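Local coordinates for Phosphoglucomutase/phosphomannomutase family protein (PDB 3UW2), which probably catalyses the intramolecular transfer of a phosphoryl group on sugar phosphates, as phosphohexose mutases do, with a metal ion bound in the active site, at residues S26-A30 with Y31-G35; V99-P102 with V103-A107; A146-Y149 with G150-Q154; D227-G230 with N231-H235. All blocks are in the same frame, centred on the assembly; numbering follows the deposited sequence.

Contact 1: S26-A30 with Y31-G35; sequences SIFKA and YDIRG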
# COMPACT_ATOMS: atom_id res chain seq x y z
N SER A 26 -6.60 -1.10 21.60
CA SER A 26 -6.14 -0.02 20.71
C SER A 26 -5.13 -0.44 19.61
O SER A 26 -4.95 0.31 18.64
CB SER A 26 -5.57 1.14 21.53
OG SER A 26 -4.26 0.80 21.98
N ILE A 27 -4.48 -1.61 19.72
CA ILE A 27 -3.52 -2.00 18.67
C ILE A 27 -4.24 -2.67 17.51
O ILE A 27 -3.62 -2.91 16.45
CB ILE A 27 -2.37 -2.91 19.17
CG1 ILE A 27 -2.89 -4.28 19.62
CG2 ILE A 27 -1.57 -2.23 20.28
CD1 ILE A 27 -1.78 -5.26 20.01
N PHE A 28 -5.52 -3.02 17.72
CA PHE A 28 -6.29 -3.71 16.69
C PHE A 28 -6.93 -2.66 15.84
O PHE A 28 -8.00 -2.18 16.23
CB PHE A 28 -7.30 -4.69 17.30
CG PHE A 28 -6.63 -5.86 17.97
CD1 PHE A 28 -6.47 -7.04 17.30
CD2 PHE A 28 -6.05 -5.71 19.25
CE1 PHE A 28 -5.81 -8.07 17.90
CE2 PHE A 28 -5.39 -6.75 19.86
CZ PHE A 28 -5.24 -7.93 19.15
N LYS A 29 -6.28 -2.31 14.70
CA LYS A 29 -6.77 -1.17 13.87
C LYS A 29 -7.68 -1.68 12.76
O LYS A 29 -8.02 -2.86 12.72
CB LYS A 29 -5.61 -0.36 13.26
CG LYS A 29 -4.44 -0.21 14.21
CD LYS A 29 -4.71 0.93 15.19
CE LYS A 29 -3.43 1.32 15.91
NZ LYS A 29 -3.83 2.28 16.98
N ALA A 30 -8.09 -0.78 11.87
CA ALA A 30 -9.02 -1.15 10.80
C ALA A 30 -8.45 -2.22 9.88
O ALA A 30 -9.17 -3.16 9.49
CB ALA A 30 -9.43 0.09 10.00
N TYR A 31 -7.16 -2.09 9.55
CA TYR A 31 -6.61 -2.89 8.44
C TYR A 31 -5.45 -3.77 8.84
O TYR A 31 -4.96 -4.59 8.05
CB TYR A 31 -6.22 -1.96 7.29
CG TYR A 31 -7.37 -1.17 6.76
CD1 TYR A 31 -8.58 -1.78 6.38
CD2 TYR A 31 -7.27 0.22 6.67
CE1 TYR A 31 -9.64 -1.03 5.91
CE2 TYR A 31 -8.32 0.96 6.20
CZ TYR A 31 -9.49 0.34 5.81
OH TYR A 31 -10.49 1.16 5.36
N ASP A 32 -5.05 -3.64 10.09
CA ASP A 32 -3.91 -4.37 10.60
C ASP A 32 -3.85 -4.24 12.08
O ASP A 32 -4.79 -3.77 12.70
CB ASP A 32 -2.55 -3.94 9.97
CG ASP A 32 -2.35 -2.47 9.90
OD1 ASP A 32 -2.79 -1.68 10.79
OD2 ASP A 32 -1.69 -2.10 8.93
N ILE A 33 -2.73 -4.70 12.64
CA ILE A 33 -2.46 -4.56 14.07
C ILE A 33 -1.14 -3.80 14.14
O ILE A 33 -0.20 -4.12 13.42
CB ILE A 33 -2.33 -5.97 14.76
CG1 ILE A 33 -3.67 -6.71 14.83
CG2 ILE A 33 -1.76 -5.85 16.18
CD1 ILE A 33 -3.48 -8.24 15.21
N ARG A 34 -1.09 -2.76 14.98
CA ARG A 34 0.09 -1.89 15.10
C ARG A 34 0.23 -1.46 16.56
O ARG A 34 -0.78 -1.12 17.18
CB ARG A 34 -0.10 -0.61 14.26
CG ARG A 34 -0.10 -0.89 12.78
CD ARG A 34 0.16 0.38 11.97
NE ARG A 34 -0.98 1.26 12.08
CZ ARG A 34 -1.91 1.37 11.14
NH1 ARG A 34 -1.79 0.67 10.02
NH2 ARG A 34 -2.94 2.19 11.32
N GLY A 35 1.47 -1.42 17.09
CA GLY A 35 1.74 -1.12 18.46
C GLY A 35 3.18 -0.67 18.63
O GLY A 35 3.96 -0.62 17.66
O HOH W 1 -0.59 1.92 17.85
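Ile-33 presses its CD1 to within 3.6 Å of CE1 on the Phe-28 ring, while its CG2 lies 3.9 Å from CD1 of Ile-27. The setting is a tight hairpin-like reversal that leads into strand 33-36 of the domain I sheet, with a single antiparallel bridge joining Phe-28 and Ile-33. These two side chains run side by side in the same direction, so the CD1-CE1 side of the ring lies along CG1 and CD1 of the isoleucine; Met-141 and Ile-49 close over Ile-33. Backbone bonds hold the limbs together: Arg-34 N donates to Ile-27 O over 2.9 Å, and Lys-29 N to Asp-32 O. At the bend, the small methyl of Ala-30 makes a CH-pi contact, its CB 3.9 Å from the Tyr-31 ring centroid. Lys-29 crosses Arg-34 at about a right angle, its CG over one guanidinium face. A bend at chi2 (-82°) turns the lysine back, and NZ donates to Ser-26 O at 2.8 Å. The Asp-32 side chain lies about 5 Å from a bound phosphate ion and about 8 Å from the zinc ion, probably beside the active site. Arg-34 bends at chi3 (-69°), bringing NH1 into a salt bridge with Asp-32 OD1 at 2.7 Å.

Contact 2: V99-P102 with V103-A107; sequences VPTP and VGYFA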
# COMPACT_ATOMS: atom_id res chain seq x y z
N VAL A 99 11.88 -10.36 4.62
CA VAL A 99 11.62 -10.05 3.20
C VAL A 99 10.60 -8.91 3.14
O VAL A 99 9.87 -8.68 4.15
CB VAL A 99 11.07 -11.24 2.41
CG1 VAL A 99 12.10 -12.36 2.23
CG2 VAL A 99 9.80 -11.80 3.09
N PRO A 100 10.56 -8.15 2.02
CA PRO A 100 9.48 -7.15 1.85
C PRO A 100 8.11 -7.82 2.00
O PRO A 100 7.97 -9.06 1.76
CB PRO A 100 9.65 -6.70 0.38
CG PRO A 100 11.16 -6.80 0.18
CD PRO A 100 11.45 -8.18 0.83
N THR A 101 7.16 -7.09 2.54
CA THR A 101 5.77 -7.53 2.70
C THR A 101 5.14 -8.24 1.47
O THR A 101 4.65 -9.36 1.62
CB THR A 101 4.91 -6.30 3.12
OG1 THR A 101 5.21 -6.03 4.49
CG2 THR A 101 3.42 -6.57 3.07
N PRO A 102 5.28 -7.68 0.24
CA PRO A 102 4.65 -8.37 -0.87
C PRO A 102 5.35 -9.68 -1.14
O PRO A 102 4.79 -10.52 -1.82
CB PRO A 102 4.84 -7.42 -2.09
CG PRO A 102 5.93 -6.55 -1.67
CD PRO A 102 5.97 -6.46 -0.19
N VAL A 103 6.58 -9.88 -0.64
CA VAL A 103 7.22 -11.22 -0.82
C VAL A 103 6.51 -12.29 0.07
O VAL A 103 6.36 -13.45 -0.32
CB VAL A 103 8.78 -11.17 -0.58
CG1 VAL A 103 9.42 -12.57 -0.72
CG2 VAL A 103 9.37 -10.22 -1.62
N GLY A 104 6.12 -11.92 1.28
CA GLY A 104 5.27 -12.77 2.14
C GLY A 104 3.92 -13.04 1.40
O GLY A 104 3.47 -14.22 1.34
N TYR A 105 3.33 -12.02 0.77
CA TYR A 105 2.09 -12.23 -0.02
C TYR A 105 2.36 -13.22 -1.15
O TYR A 105 1.56 -14.11 -1.44
CB TYR A 105 1.58 -10.93 -0.66
CG TYR A 105 1.16 -9.85 0.30
CD1 TYR A 105 0.82 -10.12 1.65
CD2 TYR A 105 1.10 -8.52 -0.15
CE1 TYR A 105 0.39 -9.03 2.51
CE2 TYR A 105 0.65 -7.51 0.67
CZ TYR A 105 0.32 -7.74 2.00
OH TYR A 105 -0.06 -6.59 2.78
N PHE A 106 3.54 -13.08 -1.76
CA PHE A 106 3.86 -13.92 -2.90
C PHE A 106 3.99 -15.38 -2.40
O PHE A 106 3.53 -16.33 -3.09
CB PHE A 106 5.15 -13.43 -3.56
CG PHE A 106 5.72 -14.40 -4.61
CD1 PHE A 106 5.21 -14.43 -5.90
CD2 PHE A 106 6.77 -15.26 -4.31
CE1 PHE A 106 5.75 -15.26 -6.88
CE2 PHE A 106 7.29 -16.17 -5.29
CZ PHE A 106 6.79 -16.16 -6.56
N ALA A 107 4.64 -15.57 -1.23
CA ALA A 107 4.75 -16.94 -0.66
C ALA A 107 3.34 -17.55 -0.37
O ALA A 107 3.17 -18.71 -0.45
CB ALA A 107 5.61 -16.93 0.64
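Thr-101 and Tyr-105 lie side by side and point the same way, the methyl CG2 of the threonine sitting 3.5 Å from CZ of the ring. The carbonyl of Thr-101 comes over one face of that ring as well, its O 3.7 Å above the plane and displaced toward the rim. With OG1 beside the backbone N (chi1 -74°), CG2 falls anti to that N and lies along the tyrosine, so the beta-branched residue offers a methyl to the Tyr-105 ring and a hydroxyl hydrogen bond to OD2 of the zinc ligand Asp-266. Val-99 and Val-103 instead meet at about a right angle, CB to CB 3.8 Å apart. This is the start of helix 101-107 in domain I, with Pro-100 as N-cap residue: its O takes Val-103 N at 2.9 Å and, weakly, Gly-104 N. Pro-102 suits the first turn, where a backbone N-H is not needed for helix bonding. Its own O is still an acceptor, receiving Phe-106 N at 2.8 Å, and Tyr-105 N likewise reaches Thr-101 O. The ring of Pro-100 runs alongside Val-103, CD facing CG2 at 3.8 Å. Farther on, Phe-106 sets its ring edge-to-face with Tyr-181.

Contact 3: A146-Y149 with G150-Q154; sequences AAIY and GDQIQ. With EDO (1,2-ethanediol), chain F.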
# COMPACT_ATOMS: atom_id res chain seq x y z
N ALA A 146 -7.59 -13.70 1.73
CA ALA A 146 -8.27 -12.42 2.02
C ALA A 146 -7.48 -11.53 2.99
O ALA A 146 -7.05 -11.98 4.08
CB ALA A 146 -9.69 -12.65 2.56
N ALA A 147 -7.35 -10.25 2.65
CA ALA A 147 -6.71 -9.30 3.51
C ALA A 147 -7.79 -8.82 4.50
O ALA A 147 -8.61 -7.95 4.18
CB ALA A 147 -6.11 -8.13 2.71
N ILE A 148 -7.74 -9.37 5.70
CA ILE A 148 -8.82 -9.24 6.67
C ILE A 148 -8.82 -7.86 7.25
O ILE A 148 -7.79 -7.25 7.39
CB ILE A 148 -8.66 -10.27 7.83
CG1 ILE A 148 -7.33 -10.07 8.61
CG2 ILE A 148 -8.75 -11.68 7.26
CD1 ILE A 148 -7.27 -10.93 9.88
N TYR A 149 -10.01 -7.35 7.55
CA TYR A 149 -10.12 -6.00 8.12
C TYR A 149 -11.32 -5.89 9.04
O TYR A 149 -12.08 -6.85 9.18
CB TYR A 149 -10.14 -4.95 7.00
CG TYR A 149 -11.29 -5.10 6.06
CD1 TYR A 149 -11.20 -5.96 4.93
CD2 TYR A 149 -12.46 -4.39 6.28
CE1 TYR A 149 -12.28 -6.09 4.06
CE2 TYR A 149 -13.54 -4.51 5.42
CZ TYR A 149 -13.44 -5.35 4.30
OH TYR A 149 -14.53 -5.44 3.44
N GLY A 150 -11.49 -4.71 9.67
CA GLY A 150 -12.64 -4.40 10.49
C GLY A 150 -12.95 -5.48 11.51
O GLY A 150 -12.11 -5.78 12.37
N ASP A 151 -14.17 -6.03 11.43
CA ASP A 151 -14.67 -7.03 12.40
C ASP A 151 -13.82 -8.31 12.49
O ASP A 151 -13.72 -8.93 13.57
CB ASP A 151 -16.16 -7.37 12.13
CG ASP A 151 -17.10 -6.19 12.42
OD1 ASP A 151 -16.63 -5.18 13.01
OD2 ASP A 151 -18.32 -6.25 12.09
N GLN A 152 -13.20 -8.73 11.40
CA GLN A 152 -12.39 -9.96 11.45
C GLN A 152 -11.10 -9.73 12.29
O GLN A 152 -10.58 -10.65 12.92
CB GLN A 152 -11.97 -10.39 10.04
CG GLN A 152 -13.08 -10.53 9.00
CD GLN A 152 -12.54 -10.43 7.55
OE1 GLN A 152 -12.17 -9.32 7.05
NE2 GLN A 152 -12.45 -11.59 6.88
N ILE A 153 -10.60 -8.50 12.28
CA ILE A 153 -9.45 -8.16 13.11
C ILE A 153 -9.91 -7.96 14.55
O ILE A 153 -9.27 -8.48 15.46
CB ILE A 153 -8.68 -6.93 12.58
CG1 ILE A 153 -7.87 -7.34 11.32
CG2 ILE A 153 -7.76 -6.42 13.69
CD1 ILE A 153 -7.04 -6.19 10.74
N GLN A 154 -11.01 -7.23 14.78
CA GLN A 154 -11.58 -7.18 16.15
C GLN A 154 -11.89 -8.57 16.75
O GLN A 154 -11.73 -8.81 17.95
CB GLN A 154 -12.83 -6.30 16.23
CG GLN A 154 -12.57 -4.82 15.95
CD GLN A 154 -11.48 -4.24 16.84
OE1 GLN A 154 -11.57 -4.30 18.05
NE2 GLN A 154 -10.51 -3.60 16.24
C1 EDO F . -15.92 -7.03 7.81
O1 EDO F . -15.01 -8.13 7.99
C2 EDO F . -15.31 -5.83 8.50
O2 EDO F . -16.10 -5.32 9.59
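Gln-152 OE1 receives the backbone N-H of Tyr-149 at 3.0 Å, in a nearly straight bond (166°) whose donor stands above the plane of the side-chain amide. A molecule of 1,2-ethanediol, probably from the crystallisation liquor, approaches the same oxygen: its O1 lies 3.2 Å from Gln-152 OE1 and 3.4 Å from Tyr-149 O, either of which could accept a weak bond from it. A return bond from Gln-152 N to Tyr-149 O, 3.1 Å long, means that the glutamine grips Tyr-149 through both its backbone and its side chain. The long glutamine chain suits this task; extended beyond CG, it brings the amide back over the preceding residues. There the amide stands almost perpendicular to the Tyr-149 ring, at 88°, with OE1 over one face, while its NE2 lies against CG2 of Ile-148. On the buried side Ile-148 CG1 meets Ile-153 CG1 at 3.9 Å, and both isoleucines continue onto Met-141 of the sheet. With its CG1 in the crowded position between backbone N and carbonyl carbon (chi1 61°), Ile-148 aims that branch at the helix. Gly-150 takes up a positive phi readily, which lets the chain turn sharply here. Asp-151 N, in the first helical turn, donates to ethanediol O2 at 2.8 Å, and the carboxylate of Asp-151 would be favoured by its place at the helix start. The protein part of this is a helix N-terminus with Gly-150 as N-cap, where domain I passes from the short, weakly bonded strand 146-147 into helix 151-161.

Contact 4: D227-G230 with N231-H235; sequences DIDG and NFPNH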
# COMPACT_ATOMS: atom_id res chain seq x y z
N ASP A 227 21.16 -0.80 2.72
CA ASP A 227 21.53 -1.73 3.78
C ASP A 227 20.47 -1.60 4.84
O ASP A 227 19.96 -0.49 5.11
CB ASP A 227 22.93 -1.41 4.37
CG ASP A 227 23.03 0.02 4.93
OD1 ASP A 227 22.93 1.05 4.19
OD2 ASP A 227 23.21 0.11 6.16
N ILE A 228 20.19 -2.72 5.47
CA ILE A 228 19.23 -2.81 6.56
C ILE A 228 19.71 -2.11 7.81
O ILE A 228 20.77 -2.48 8.39
CB ILE A 228 19.03 -4.31 6.97
CG1 ILE A 228 18.63 -5.13 5.73
CG2 ILE A 228 17.96 -4.41 8.13
CD1 ILE A 228 17.28 -4.76 5.11
N ASP A 229 18.91 -1.18 8.33
CA ASP A 229 19.28 -0.67 9.61
C ASP A 229 18.00 -0.21 10.30
O ASP A 229 17.51 0.86 9.98
CB ASP A 229 20.31 0.49 9.47
CG ASP A 229 20.80 0.95 10.83
OD1 ASP A 229 20.09 0.72 11.82
OD2 ASP A 229 21.89 1.56 10.95
N GLY A 230 17.49 -1.01 11.23
CA GLY A 230 16.20 -0.73 11.85
C GLY A 230 16.21 0.47 12.78
O GLY A 230 15.16 0.83 13.29
N ASN A 231 17.36 1.11 13.02
CA ASN A 231 17.41 2.42 13.70
C ASN A 231 17.01 3.56 12.75
O ASN A 231 16.90 4.72 13.18
CB ASN A 231 18.83 2.76 14.23
CG ASN A 231 19.40 1.71 15.19
OD1 ASN A 231 18.73 1.28 16.14
ND2 ASN A 231 20.68 1.34 14.97
N PHE A 232 16.87 3.28 11.46
CA PHE A 232 16.60 4.35 10.46
C PHE A 232 17.38 5.64 10.71
O PHE A 232 16.75 6.69 10.98
CB PHE A 232 15.09 4.70 10.32
CG PHE A 232 14.19 3.52 10.12
CD1 PHE A 232 14.50 2.49 9.23
CD2 PHE A 232 12.94 3.50 10.76
CE1 PHE A 232 13.64 1.43 9.05
CE2 PHE A 232 12.06 2.43 10.58
CZ PHE A 232 12.43 1.36 9.75
N PRO A 233 18.73 5.59 10.60
CA PRO A 233 19.55 6.68 11.07
C PRO A 233 19.65 7.80 9.99
O PRO A 233 20.22 8.84 10.25
CB PRO A 233 20.91 6.02 11.31
CG PRO A 233 20.95 4.91 10.24
CD PRO A 233 19.53 4.38 10.34
N ASN A 234 19.09 7.56 8.80
CA ASN A 234 19.17 8.56 7.70
C ASN A 234 17.92 9.34 7.44
O ASN A 234 17.92 10.52 7.67
CB ASN A 234 19.69 7.95 6.41
CG ASN A 234 21.06 7.44 6.57
OD1 ASN A 234 21.98 8.24 6.74
ND2 ASN A 234 21.22 6.10 6.61
N HIS A 235 16.90 8.73 6.90
CA HIS A 235 15.53 9.36 6.85
C HIS A 235 14.65 8.15 6.99
O HIS A 235 15.06 7.05 6.62
CB HIS A 235 15.22 10.16 5.56
CG HIS A 235 15.22 9.33 4.25
ND1 HIS A 235 14.20 8.46 3.92
CD2 HIS A 235 16.19 9.19 3.24
CE1 HIS A 235 14.50 7.83 2.74
NE2 HIS A 235 15.72 8.25 2.34
O HOH W 2 22.47 2.76 13.04
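Asp-229 and Asn-231 meet in a type I beta turn running from Asp-229 to Phe-232, combined with an Asx turn made by the aspartate side chain. The backbone part is the bond from Phe-232 N to Asp-229 O, 2.9 Å long. Phe-232, at a positive phi, brings its ring back so that Gly-230 O lies over the centre of one face; Arg-72 touches the ring too, so that this domain II loop meets domain I. Starting from CB, Asp-229 first passes Pro-233, whose CD lies 4.1 Å away; at CG that same CD is at 3.7 Å. CG stands anti to the backbone N (chi1 -174°), which carries the carboxylate forward along the turn, and OD1 accepts Asn-231 N at 3.0 Å. That donor arrives on the anti side of OD1, 29° out of the carboxylate plane. A short acidic side chain fits well here, since its oxygen takes up a backbone N-H that the turn leaves over. The proline ring of Pro-233 gives the carboxylate an apolar flank, its CG 3.6 Å from OD2. At the very tip, OD2 accepts a hydrogen bond from a water 2.5 Å away, and the O of that water in turn accepts one from Asn-231 ND2 at 3.0 Å.

In the fold
From the N terminus the four contacts follow one another in series, and none nests within or crosses another; contacts 1 and 4 each close a turn, while contacts 2 and 3 each begin a helix. Contact 1 folds the chain back before strand 33-36, and contact 2 opens helix 101-107 beside the zinc ligands Asp-266 and Asp-268. Contact 3, at the entry to helix 151-161, comes back onto contact 1: Gly-150 N probably bonds Ala-30 O, and Gln-154 NE2 reaches Phe-28 O, joining the first loop to that helix on the domain I sheet. Contact 4 lies in domain II, about 20 Å from contact 2 and about 31 Å from contact 3 between centres.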